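Local coordinates for protein aldo-keto Reductase, OXIDOREDUCTASE (Salmonella typhimurium, PDB 5T79) that binds NADPH and probably catalyses the reduction of aldehydes, including the biocatalytic conversion of 3-hydroxybutanal to 1,3-butanediol, at residues T40-S45 with G78-E83; L190-K195 with E200-D205; Y196-R201 with A322-I327. All coordinates share one frame; numbering follows the deposited sequence.

All three contacts belong to one aldo-keto reductase barrel. Interaction 1 joins two neighbouring outer helices; its centre lies about 30 Å from that of interaction 2 and about 36 Å from that of interaction 3, on the opposite side of the chain's centre. Interactions 2 and 3, with centres about 14 Å apart, share Glu200 and Arg201 and touch through Glu204 and Tyr196. Interaction 2 reaches the cofactor directly, since Gln193 holds the NADPH carboxamide. Interaction 3 carries the same loop outward to helix 318-329; Leu198 of that loop has its side chain about 11 Å from NADPH. In interaction 1 the side chain of Ser45 is about 12 Å from the cofactor.

Interaction 1 of 3, residues T40-S45 with G78-E83; sequences TRVENS and GRILQE
Ile80 supplies the apolar middle of this contact, its terminal CD1 lying 4.0 Å from Ser45 CB. The same methyl lies 4.3 Å from Val42 CG1, so it meets two residues of the facing helix, one turn apart. Ile80 reaches them through CG1, which sits beside its own backbone N (chi1 -65°), while the outer chain runs on nearly straight to CD1. Leu49, further along helix 42-54, also packs on Ile80. Ser45 offers carbon, not its hydroxyl: OG is hydrogen-bonded to the backbone O of Asn35.

A second touch joins Val42 to a charged group. Val42 CG1 is 3.8 Å from Arg79 NH1, approaching the guanidinium at a slant. The Arg79 chain is extended from CG to NE, which carries the charged end out from its own helix and across the gap to the valine methyl.

Within the two segments the polar bonds run along the helices. Arg79 NE donates to Glu83 OE2, one turn on, at 2.9 Å with an almost straight N-H...O angle of 172°. The oxygen lies in the guanidinium plane, whereas the nitrogen stands above the carboxylate plane. At the start of helix 42-54 Arg41 is the N-cap, and its O accepts from Ser45 N at 3.1 Å. A bond that does cross is the salt bridge of Glu83 OE1 with Arg46, just beyond Ser45.

Helices 42-54 and 72-85 follow successive parallel strands, 24-31 and 59-61, and are neighbours on the outside of the (beta/alpha)8 barrel. No hydrogen bond joins the two segments, whose direct adhesion is van der Waals contact; a charged link between the helices goes through Glu83 and Arg46, and the bond to Glu83 probably limits rotation of the Arg79 guanidinium.

Interaction 2 of 3, residues L190-K195 with E200-D205; sequences LIHQPK and ERWVED. With NDP (NADPH dihydro-nicotinamide-adenine-dinucleotide phosphate), chain E.
Val203 CG1, Pro194 and the indole of Trp202 meet three ways. The methyl presses on Pro194 CB at 3.5 Å, tighter than usual for two carbons, and stands 3.6 Å above the indole plane, over the ring centre. The valine and proline side chains cross at about a right angle. Trp202 has CG between its backbone N and carbonyl carbon (chi1 76°), which folds the indole back against Val203 and brings CZ2 to 3.6 Å from Pro194 CB. His192 CE1 approaches the indole edge near its plane, while His192 NE2 bonds to Tyr170 O.

The segments flank the turn after strand 191-193, the sixth of the (beta/alpha)8 barrel; their touching parts, 192-195 and 200-203, run nearly antiparallel (158°). One water bridges the two segments: it donates to Lys195 O and Glu200 O, each at 2.8 Å, and accepts from Val203 N. The Lys195 and Glu200 side chains cross at about a right angle, CG to CG 4.2 Å. Arg201 grips Glu204 OE1 side-on through NE (3.1 Å) and NH2.

Gln193 is extended toward NADPH, where OE1 accepts from N7N of the nicotinamide carboxamide at 3.1 Å and 169°; its NE2 is held by Asp61.

Interaction 3 of 3, residues Y196-R201 with A322-I327; sequences YSLFER and AEIDAI
Arg201 reaches across to Asp325 of the C-terminal helix. Its CA-CB bond already heads for that helix, and the side chain packs on Trp284 and Leu328. CG lies beside the backbone N, CD continues straight, and a bend at chi3 (69°) turns NE toward Glu204. CZ carries the flat group onward to Asp325. NH1 makes the direct bond, donating to Asp325 OD1 at 2.8 Å and 163°. The oxygen lies close to the guanidinium plane at its edge, but the nitrogen stands well above the carboxylate plane, and the two planes are 37° apart. NH2 donates to a water at 2.9 Å, which in turn donates to Asp325 OD2 at 2.7 Å, so both carboxylate oxygens are tied to the arginine. The same NH2 also meets Glu204 and a sulfate ion, probably from the crystallisation liquor.

Helix 318-329 comes after helix 301-308, which itself follows the last barrel strand; it is the additional C-terminal helix usual in aldo-keto reductases, here laid against the loop after the sixth strand. A type I turn from Ser197 to Glu200 shapes this loop. Ser197 OG accepts from Phe199 N at 3.1 Å, an ST turn.

Leu198, on that turn, makes the apolar part of the contact. Its CD2 meets Ile324 CG2 at 3.4 Å, closer than ordinary van der Waals contact, and the two side chains cross at about a right angle. Trp284 of helix 277-285 touches both Leu198 and Ile324 as well as Arg201.

Interaction 1 of 3, residues T40-S45 with G78-E83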
loop_
_atom_site.group_PDB
_atom_site.type_symbol
_atom_site.label_atom_id
_atom_site.label_comp_id
_atom_site.label_asym_id
_atom_site.label_seq_id
_atom_site.Cartn_x
_atom_site.Cartn_y
_atom_site.Cartn_z
ATOM N N THR A 40 -10.107 -17.709 -1.566
ATOM C CA THR A 40 -10.421 -17.457 -0.159
ATOM C C THR A 40 -11.937 -17.216 -0.095
ATOM O O THR A 40 -12.586 -17.199 -1.141
ATOM C CB THR A 40 -9.532 -16.334 0.431
ATOM O OG1 THR A 40 -9.535 -15.238 -0.449
ATOM C CG2 THR A 40 -8.079 -16.779 0.652
ATOM N N ARG A 41 -12.519 -17.152 1.110
ATOM C CA ARG A 41 -13.977 -17.010 1.255
ATOM C C ARG A 41 -14.376 -15.552 1.252
ATOM O O ARG A 41 -13.761 -14.750 1.956
ATOM C CB ARG A 41 -14.457 -17.676 2.547
ATOM C CG ARG A 41 -14.159 -19.165 2.586
ATOM C CD ARG A 41 -14.411 -19.712 3.980
ATOM N NE ARG A 41 -14.167 -21.155 4.043
ATOM C CZ ARG A 41 -13.054 -21.701 4.529
ATOM N NH1 ARG A 41 -12.063 -20.931 4.968
ATOM N NH2 ARG A 41 -12.921 -23.021 4.575
ATOM N N VAL A 42 -15.417 -15.205 0.461
ATOM C CA VAL A 42 -15.913 -13.821 0.371
ATOM C C VAL A 42 -16.448 -13.374 1.745
ATOM O O VAL A 42 -16.266 -12.214 2.094
ATOM C CB VAL A 42 -16.944 -13.637 -0.783
ATOM C CG1 VAL A 42 -17.736 -12.327 -0.645
ATOM C CG2 VAL A 42 -16.233 -13.669 -2.133
ATOM N N GLU A 43 -16.988 -14.299 2.566
ATOM C CA GLU A 43 -17.423 -13.973 3.931
ATOM C C GLU A 43 -16.255 -13.323 4.713
ATOM O O GLU A 43 -16.459 -12.331 5.416
ATOM C CB GLU A 43 -17.921 -15.241 4.635
ATOM C CG GLU A 43 -17.950 -15.230 6.150
ATOM C CD GLU A 43 -18.072 -16.617 6.768
ATOM O OE1 GLU A 43 -17.282 -17.522 6.403
ATOM O OE2 GLU A 43 -18.974 -16.798 7.617
ATOM N N ASN A 44 -15.040 -13.892 4.582
ATOM C CA ASN A 44 -13.852 -13.372 5.259
ATOM C C ASN A 44 -13.411 -12.045 4.649
ATOM O O ASN A 44 -13.119 -11.118 5.408
ATOM C CB ASN A 44 -12.712 -14.383 5.238
ATOM C CG ASN A 44 -11.504 -13.894 6.010
ATOM O OD1 ASN A 44 -11.598 -13.481 7.182
ATOM N ND2 ASN A 44 -10.367 -13.843 5.334
ATOM N N SER A 45 -13.356 -11.939 3.297
ATOM C CA SER A 45 -12.997 -10.689 2.599
ATOM C C SER A 45 -13.892 -9.531 3.073
ATOM O O SER A 45 -13.421 -8.429 3.373
ATOM C CB SER A 45 -13.168 -10.873 1.088
ATOM O OG SER A 45 -12.274 -11.865 0.623
ATOM N N GLY A 78 -15.446 -4.950 -5.837
ATOM C CA GLY A 78 -16.567 -4.316 -6.544
ATOM C C GLY A 78 -17.927 -4.771 -6.029
ATOM O O GLY A 78 -18.804 -3.945 -5.764
ATOM N N ARG A 79 -18.098 -6.085 -5.833
ATOM C CA ARG A 79 -19.350 -6.652 -5.296
ATOM C C ARG A 79 -19.597 -6.170 -3.849
ATOM O O ARG A 79 -20.719 -5.752 -3.530
ATOM C CB ARG A 79 -19.301 -8.198 -5.322
ATOM C CG ARG A 79 -20.574 -8.849 -4.763
ATOM C CD ARG A 79 -20.452 -10.349 -4.653
ATOM N NE ARG A 79 -21.438 -10.915 -3.721
ATOM C CZ ARG A 79 -21.331 -12.119 -3.166
ATOM N NH1 ARG A 79 -20.297 -12.899 -3.454
ATOM N NH2 ARG A 79 -22.263 -12.559 -2.335
ATOM N N ILE A 80 -18.567 -6.257 -2.976
ATOM C CA ILE A 80 -18.696 -5.857 -1.564
ATOM C C ILE A 80 -18.982 -4.346 -1.491
ATOM O O ILE A 80 -19.809 -3.917 -0.673
ATOM C CB ILE A 80 -17.477 -6.285 -0.714
ATOM C CG1 ILE A 80 -17.396 -7.833 -0.646
ATOM C CG2 ILE A 80 -17.534 -5.683 0.725
ATOM C CD1 ILE A 80 -15.984 -8.388 -0.315
ATOM N N LEU A 81 -18.327 -3.558 -2.348
ATOM C CA LEU A 81 -18.567 -2.110 -2.417
ATOM C C LEU A 81 -20.056 -1.828 -2.742
ATOM O O LEU A 81 -20.692 -1.033 -2.044
ATOM C CB LEU A 81 -17.650 -1.439 -3.451
ATOM C CG LEU A 81 -18.033 -0.021 -3.895
ATOM C CD1 LEU A 81 -17.803 1.006 -2.794
ATOM C CD2 LEU A 81 -17.265 0.366 -5.113
ATOM N N GLN A 82 -20.600 -2.500 -3.778
ATOM C CA GLN A 82 -21.999 -2.327 -4.202
ATOM C C GLN A 82 -22.962 -2.754 -3.082
ATOM O O GLN A 82 -23.961 -2.077 -2.823
ATOM C CB GLN A 82 -22.261 -3.158 -5.483
ATOM C CG GLN A 82 -23.717 -3.142 -6.001
ATOM C CD GLN A 82 -24.179 -1.819 -6.585
ATOM O OE1 GLN A 82 -23.412 -1.058 -7.192
ATOM N NE2 GLN A 82 -25.469 -1.533 -6.452
ATOM N N GLU A 83 -22.662 -3.882 -2.419
ATOM C CA GLU A 83 -23.568 -4.424 -1.408
ATOM C C GLU A 83 -23.530 -3.674 -0.093
ATOM O O GLU A 83 -24.589 -3.495 0.521
ATOM C CB GLU A 83 -23.259 -5.909 -1.141
ATOM C CG GLU A 83 -23.626 -6.820 -2.311
ATOM C CD GLU A 83 -23.228 -8.280 -2.194
ATOM O OE1 GLU A 83 -22.468 -8.632 -1.263
ATOM O OE2 GLU A 83 -23.644 -9.070 -3.070
#

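Interaction 2 of 3, residues L190-K195 with E200-D205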
loop_
_atom_site.group_PDB
_atom_site.type_symbol
_atom_site.label_atom_id
_atom_site.label_comp_id
_atom_site.label_asym_id
_atom_site.label_seq_id
_atom_site.Cartn_x
_atom_site.Cartn_y
_atom_site.Cartn_z
ATOM N N LEU A 190 1.000 12.222 -6.853
ATOM C CA LEU A 190 0.528 12.290 -5.464
ATOM C C LEU A 190 1.417 11.506 -4.517
ATOM O O LEU A 190 1.669 11.943 -3.381
ATOM C CB LEU A 190 -0.928 11.735 -5.351
ATOM C CG LEU A 190 -1.517 11.678 -3.916
ATOM C CD1 LEU A 190 -1.798 13.072 -3.383
ATOM C CD2 LEU A 190 -2.815 10.842 -3.836
ATOM N N ILE A 191 1.839 10.298 -4.958
ATOM C CA ILE A 191 2.421 9.323 -4.055
ATOM C C ILE A 191 3.358 8.338 -4.746
ATOM O O ILE A 191 3.252 8.074 -5.945
ATOM C CB ILE A 191 1.195 8.563 -3.394
ATOM C CG1 ILE A 191 1.610 7.691 -2.160
ATOM C CG2 ILE A 191 0.355 7.734 -4.428
ATOM C CD1 ILE A 191 0.398 7.294 -1.262
ATOM N N HIS A 192 4.234 7.754 -3.931
ATOM C CA HIS A 192 5.138 6.686 -4.310
ATOM C C HIS A 192 4.868 5.528 -3.385
ATOM O O HIS A 192 4.769 5.720 -2.170
ATOM C CB HIS A 192 6.600 7.147 -4.188
ATOM C CG HIS A 192 7.608 6.175 -4.741
ATOM N ND1 HIS A 192 7.686 4.865 -4.283
ATOM C CD2 HIS A 192 8.579 6.373 -5.658
ATOM C CE1 HIS A 192 8.703 4.312 -4.932
ATOM N NE2 HIS A 192 9.268 5.178 -5.777
ATOM N N GLN A 193 4.745 4.326 -3.951
ATOM C CA GLN A 193 4.554 3.122 -3.177
ATOM C C GLN A 193 5.800 2.237 -3.301
ATOM O O GLN A 193 5.898 1.427 -4.231
ATOM C CB GLN A 193 3.293 2.372 -3.612
ATOM C CG GLN A 193 3.041 1.104 -2.780
ATOM C CD GLN A 193 1.716 0.460 -3.071
ATOM O OE1 GLN A 193 1.659 -0.739 -3.296
ATOM N NE2 GLN A 193 0.615 1.213 -3.074
ATOM N N PRO A 194 6.733 2.357 -2.332
ATOM C CA PRO A 194 7.910 1.478 -2.327
ATOM C C PRO A 194 7.780 0.336 -1.322
ATOM O O PRO A 194 7.040 0.445 -0.330
ATOM C CB PRO A 194 9.016 2.416 -1.827
ATOM C CG PRO A 194 8.288 3.353 -0.823
ATOM C CD PRO A 194 6.794 3.341 -1.231
ATOM N N LYS A 195 8.592 -0.722 -1.507
ATOM C CA LYS A 195 8.698 -1.765 -0.492
ATOM C C LYS A 195 9.562 -1.197 0.636
ATOM O O LYS A 195 10.638 -0.660 0.347
ATOM C CB LYS A 195 9.338 -3.032 -1.098
ATOM C CG LYS A 195 9.352 -4.220 -0.162
ATOM C CD LYS A 195 9.972 -5.430 -0.878
ATOM C CE LYS A 195 8.921 -6.443 -1.269
ATOM N NZ LYS A 195 9.465 -7.491 -2.178
ATOM N N GLU A 200 14.017 -4.332 4.677
ATOM C CA GLU A 200 14.204 -3.765 3.338
ATOM C C GLU A 200 14.270 -2.265 3.452
ATOM O O GLU A 200 13.237 -1.599 3.414
ATOM C CB GLU A 200 13.087 -4.225 2.367
ATOM C CG GLU A 200 13.332 -3.771 0.931
ATOM C CD GLU A 200 14.748 -4.044 0.448
ATOM O OE1 GLU A 200 15.061 -5.239 0.231
ATOM O OE2 GLU A 200 15.573 -3.095 0.427
ATOM N N ARG A 201 15.493 -1.724 3.582
ATOM C CA ARG A 201 15.661 -0.298 3.877
ATOM C C ARG A 201 16.214 0.552 2.707
ATOM O O ARG A 201 16.723 1.648 2.956
ATOM C CB ARG A 201 16.602 -0.172 5.108
ATOM C CG ARG A 201 16.025 -0.853 6.352
ATOM C CD ARG A 201 16.977 -0.796 7.532
ATOM N NE ARG A 201 17.120 0.570 8.044
ATOM C CZ ARG A 201 17.725 0.879 9.180
ATOM N NH1 ARG A 201 18.258 -0.075 9.938
ATOM N NH2 ARG A 201 17.794 2.144 9.579
ATOM N N TRP A 202 16.049 0.108 1.454
ATOM C CA TRP A 202 16.572 0.828 0.288
ATOM C C TRP A 202 16.071 2.285 0.172
ATOM O O TRP A 202 16.832 3.129 -0.287
ATOM C CB TRP A 202 16.288 0.072 -1.028
ATOM C CG TRP A 202 14.870 0.163 -1.521
ATOM C CD1 TRP A 202 13.843 -0.690 -1.227
ATOM C CD2 TRP A 202 14.345 1.118 -2.455
ATOM N NE1 TRP A 202 12.706 -0.308 -1.891
ATOM C CE2 TRP A 202 12.979 0.809 -2.643
ATOM C CE3 TRP A 202 14.886 2.239 -3.120
ATOM C CZ2 TRP A 202 12.147 1.564 -3.479
ATOM C CZ3 TRP A 202 14.054 3.005 -3.923
ATOM C CH2 TRP A 202 12.700 2.664 -4.102
ATOM N N VAL A 203 14.824 2.582 0.585
ATOM C CA VAL A 203 14.249 3.950 0.465
ATOM C C VAL A 203 15.042 4.955 1.304
ATOM O O VAL A 203 14.943 6.150 1.043
ATOM C CB VAL A 203 12.745 4.041 0.822
ATOM C CG1 VAL A 203 11.910 3.150 -0.070
ATOM C CG2 VAL A 203 12.486 3.720 2.297
ATOM N N GLU A 204 15.796 4.475 2.335
ATOM C CA GLU A 204 16.598 5.356 3.193
ATOM C C GLU A 204 17.881 5.812 2.498
ATOM O O GLU A 204 18.609 6.634 3.068
ATOM C CB GLU A 204 16.940 4.677 4.527
ATOM C CG GLU A 204 15.725 4.275 5.353
ATOM C CD GLU A 204 16.104 3.598 6.657
ATOM O OE1 GLU A 204 17.316 3.451 6.923
ATOM O OE2 GLU A 204 15.191 3.143 7.377
ATOM N N ASP A 205 18.140 5.339 1.254
ATOM C CA ASP A 205 19.337 5.737 0.503
ATOM C C ASP A 205 19.090 6.934 -0.432
ATOM O O ASP A 205 19.917 7.202 -1.301
ATOM C CB ASP A 205 19.911 4.561 -0.315
ATOM C CG ASP A 205 20.319 3.333 0.490
ATOM O OD1 ASP A 205 20.621 3.481 1.693
ATOM O OD2 ASP A 205 20.350 2.228 -0.090
HETATM P PA NDP E . 2.419 -7.429 5.187
HETATM O O1A NDP E . 1.697 -6.498 6.114
HETATM O O2A NDP E . 3.857 -7.403 4.927
HETATM O O5B NDP E . 2.118 -8.968 5.552
HETATM C C5B NDP E . 0.730 -9.343 5.446
HETATM C C4B NDP E . 0.531 -10.794 5.790
HETATM O O4B NDP E . 1.239 -11.101 7.012
HETATM C C3B NDP E . -0.930 -11.169 6.028
HETATM O O3B NDP E . -1.519 -11.661 4.826
HETATM C C2B NDP E . -0.852 -12.212 7.135
HETATM O O2B NDP E . -0.653 -13.536 6.593
HETATM C C1B NDP E . 0.398 -11.795 7.912
HETATM N N9A NDP E . 0.143 -10.931 9.061
HETATM C C8A NDP E . -0.215 -9.609 9.056
HETATM N N7A NDP E . -0.368 -9.091 10.251
HETATM C C5A NDP E . -0.098 -10.151 11.104
HETATM C C6A NDP E . -0.150 -10.278 12.508
HETATM N N6A NDP E . -0.366 -9.255 13.341
HETATM N N1A NDP E . 0.090 -11.500 13.035
HETATM C C2A NDP E . 0.414 -12.506 12.214
HETATM N N3A NDP E . 0.517 -12.499 10.882
HETATM C C4A NDP E . 0.226 -11.289 10.383
HETATM O O3 NDP E . 1.659 -7.032 3.853
HETATM P PN NDP E . 1.955 -7.608 2.390
HETATM O O1N NDP E . 0.861 -8.606 2.289
HETATM O O2N NDP E . 3.400 -8.042 2.190
HETATM O O5D NDP E . 1.811 -6.427 1.284
HETATM C C5D NDP E . 1.173 -5.199 1.731
HETATM C C4D NDP E . 0.312 -4.610 0.638
HETATM O O4D NDP E . 1.156 -3.904 -0.292
HETATM C C3D NDP E . -0.481 -5.587 -0.211
HETATM O O3D NDP E . -1.678 -5.969 0.449
HETATM C C2D NDP E . -0.658 -4.819 -1.529
HETATM O O2D NDP E . -1.801 -3.975 -1.658
HETATM C C1D NDP E . 0.641 -4.011 -1.603
HETATM N N1N NDP E . 1.693 -4.656 -2.414
HETATM C C2N NDP E . 2.168 -3.933 -3.507
HETATM C C3N NDP E . 3.128 -4.400 -4.325
HETATM C C7N NDP E . 3.783 -3.455 -5.295
HETATM O O7N NDP E . 4.613 -3.966 -6.062
HETATM N N7N NDP E . 3.454 -2.164 -5.356
HETATM C C4N NDP E . 3.557 -5.840 -4.221
HETATM C C5N NDP E . 3.208 -6.431 -2.898
HETATM C C6N NDP E . 2.323 -5.890 -2.084
HETATM P P2B NDP E . -1.404 -14.919 6.996
HETATM O O1X NDP E . -2.204 -15.572 5.930
HETATM O O2X NDP E . -0.221 -15.760 7.456
HETATM O O3X NDP E . -2.215 -14.563 8.237
HETATM O O HOH W 1 12.876 0.404 1.540
#

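Interaction 3 of 3, residues Y196-R201 with A322-I327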
loop_
_atom_site.group_PDB
_atom_site.type_symbol
_atom_site.label_atom_id
_atom_site.label_comp_id
_atom_site.label_asym_id
_atom_site.label_seq_id
_atom_site.Cartn_x
_atom_site.Cartn_y
_atom_site.Cartn_z
ATOM N N TYR A 196 9.079 -1.243 1.906
ATOM C CA TYR A 196 9.844 -0.709 3.045
ATOM C C TYR A 196 9.475 -1.419 4.330
ATOM O O TYR A 196 8.301 -1.486 4.695
ATOM C CB TYR A 196 9.630 0.818 3.200
ATOM C CG TYR A 196 10.405 1.512 4.318
ATOM C CD1 TYR A 196 11.705 1.123 4.648
ATOM C CD2 TYR A 196 9.890 2.642 4.945
ATOM C CE1 TYR A 196 12.463 1.836 5.591
ATOM C CE2 TYR A 196 10.618 3.336 5.911
ATOM C CZ TYR A 196 11.906 2.937 6.224
ATOM O OH TYR A 196 12.609 3.660 7.155
ATOM N N SER A 197 10.498 -1.944 5.017
ATOM C CA SER A 197 10.359 -2.632 6.317
ATOM C C SER A 197 11.696 -2.672 7.007
ATOM O O SER A 197 12.687 -2.261 6.412
ATOM C CB SER A 197 9.849 -4.064 6.125
ATOM O OG SER A 197 10.881 -4.907 5.620
ATOM N N LEU A 198 11.754 -3.235 8.224
ATOM C CA LEU A 198 13.034 -3.427 8.930
ATOM C C LEU A 198 14.040 -4.235 8.084
ATOM O O LEU A 198 15.251 -4.015 8.186
ATOM C CB LEU A 198 12.801 -4.153 10.258
ATOM C CG LEU A 198 12.203 -3.306 11.383
ATOM C CD1 LEU A 198 11.456 -4.177 12.390
ATOM C CD2 LEU A 198 13.304 -2.564 12.133
ATOM N N PHE A 199 13.531 -5.151 7.250
ATOM C CA PHE A 199 14.352 -6.032 6.425
ATOM C C PHE A 199 14.570 -5.496 4.997
ATOM O O PHE A 199 15.257 -6.138 4.198
ATOM C CB PHE A 199 13.707 -7.434 6.367
ATOM C CG PHE A 199 13.794 -8.231 7.655
ATOM C CD1 PHE A 199 14.764 -7.941 8.613
ATOM C CD2 PHE A 199 12.952 -9.316 7.875
ATOM C CE1 PHE A 199 14.860 -8.693 9.789
ATOM C CE2 PHE A 199 13.056 -10.078 9.039
ATOM C CZ PHE A 199 14.023 -9.770 9.985
ATOM N N GLU A 200 14.017 -4.332 4.677
ATOM C CA GLU A 200 14.204 -3.765 3.338
ATOM C C GLU A 200 14.270 -2.265 3.452
ATOM O O GLU A 200 13.237 -1.599 3.414
ATOM C CB GLU A 200 13.087 -4.225 2.367
ATOM C CG GLU A 200 13.332 -3.771 0.931
ATOM C CD GLU A 200 14.748 -4.044 0.448
ATOM O OE1 GLU A 200 15.061 -5.239 0.231
ATOM O OE2 GLU A 200 15.573 -3.095 0.427
ATOM N N ARG A 201 15.493 -1.724 3.582
ATOM C CA ARG A 201 15.661 -0.298 3.877
ATOM C C ARG A 201 16.214 0.552 2.707
ATOM O O ARG A 201 16.723 1.648 2.956
ATOM C CB ARG A 201 16.602 -0.172 5.108
ATOM C CG ARG A 201 16.025 -0.853 6.352
ATOM C CD ARG A 201 16.977 -0.796 7.532
ATOM N NE ARG A 201 17.120 0.570 8.044
ATOM C CZ ARG A 201 17.725 0.879 9.180
ATOM N NH1 ARG A 201 18.258 -0.075 9.938
ATOM N NH2 ARG A 201 17.794 2.144 9.579
ATOM N N ALA A 322 19.380 2.298 17.720
ATOM C CA ALA A 322 20.731 1.728 17.716
ATOM C C ALA A 322 20.660 0.220 18.006
ATOM O O ALA A 322 21.349 -0.563 17.356
ATOM C CB ALA A 322 21.604 2.434 18.742
ATOM N N GLU A 323 19.783 -0.182 18.949
ATOM C CA GLU A 323 19.542 -1.580 19.329
ATOM C C GLU A 323 19.058 -2.395 18.119
ATOM O O GLU A 323 19.542 -3.505 17.887
ATOM C CB GLU A 323 18.498 -1.637 20.447
ATOM C CG GLU A 323 18.673 -2.803 21.395
ATOM C CD GLU A 323 17.666 -2.893 22.521
ATOM O OE1 GLU A 323 17.211 -1.837 23.023
ATOM O OE2 GLU A 323 17.364 -4.035 22.928
ATOM N N ILE A 324 18.109 -1.823 17.359
ATOM C CA ILE A 324 17.504 -2.392 16.143
ATOM C C ILE A 324 18.559 -2.536 15.055
ATOM O O ILE A 324 18.696 -3.624 14.511
ATOM C CB ILE A 324 16.298 -1.522 15.687
ATOM C CG1 ILE A 324 15.097 -1.754 16.625
ATOM C CG2 ILE A 324 15.918 -1.812 14.212
ATOM C CD1 ILE A 324 13.895 -0.746 16.496
ATOM N N ASP A 325 19.325 -1.454 14.766
ATOM C CA ASP A 325 20.388 -1.441 13.752
ATOM C C ASP A 325 21.452 -2.491 14.055
ATOM O O ASP A 325 21.958 -3.103 13.116
ATOM C CB ASP A 325 21.038 -0.054 13.640
ATOM C CG ASP A 325 20.167 1.032 13.026
ATOM O OD1 ASP A 325 19.049 0.701 12.515
ATOM O OD2 ASP A 325 20.607 2.200 13.012
ATOM N N ALA A 326 21.771 -2.722 15.356
ATOM C CA ALA A 326 22.743 -3.737 15.772
ATOM C C ALA A 326 22.210 -5.155 15.478
ATOM O O ALA A 326 22.976 -5.988 15.001
ATOM C CB ALA A 326 23.088 -3.581 17.256
ATOM N N ILE A 327 20.894 -5.415 15.713
ATOM C CA ILE A 327 20.268 -6.716 15.421
ATOM C C ILE A 327 20.315 -6.971 13.907
ATOM O O ILE A 327 20.674 -8.070 13.471
ATOM C CB ILE A 327 18.812 -6.809 15.980
ATOM C CG1 ILE A 327 18.814 -6.837 17.530
ATOM C CG2 ILE A 327 18.041 -8.035 15.392
ATOM C CD1 ILE A 327 17.423 -6.500 18.176
HETATM O O HOH W 2 19.865 3.760 10.903
#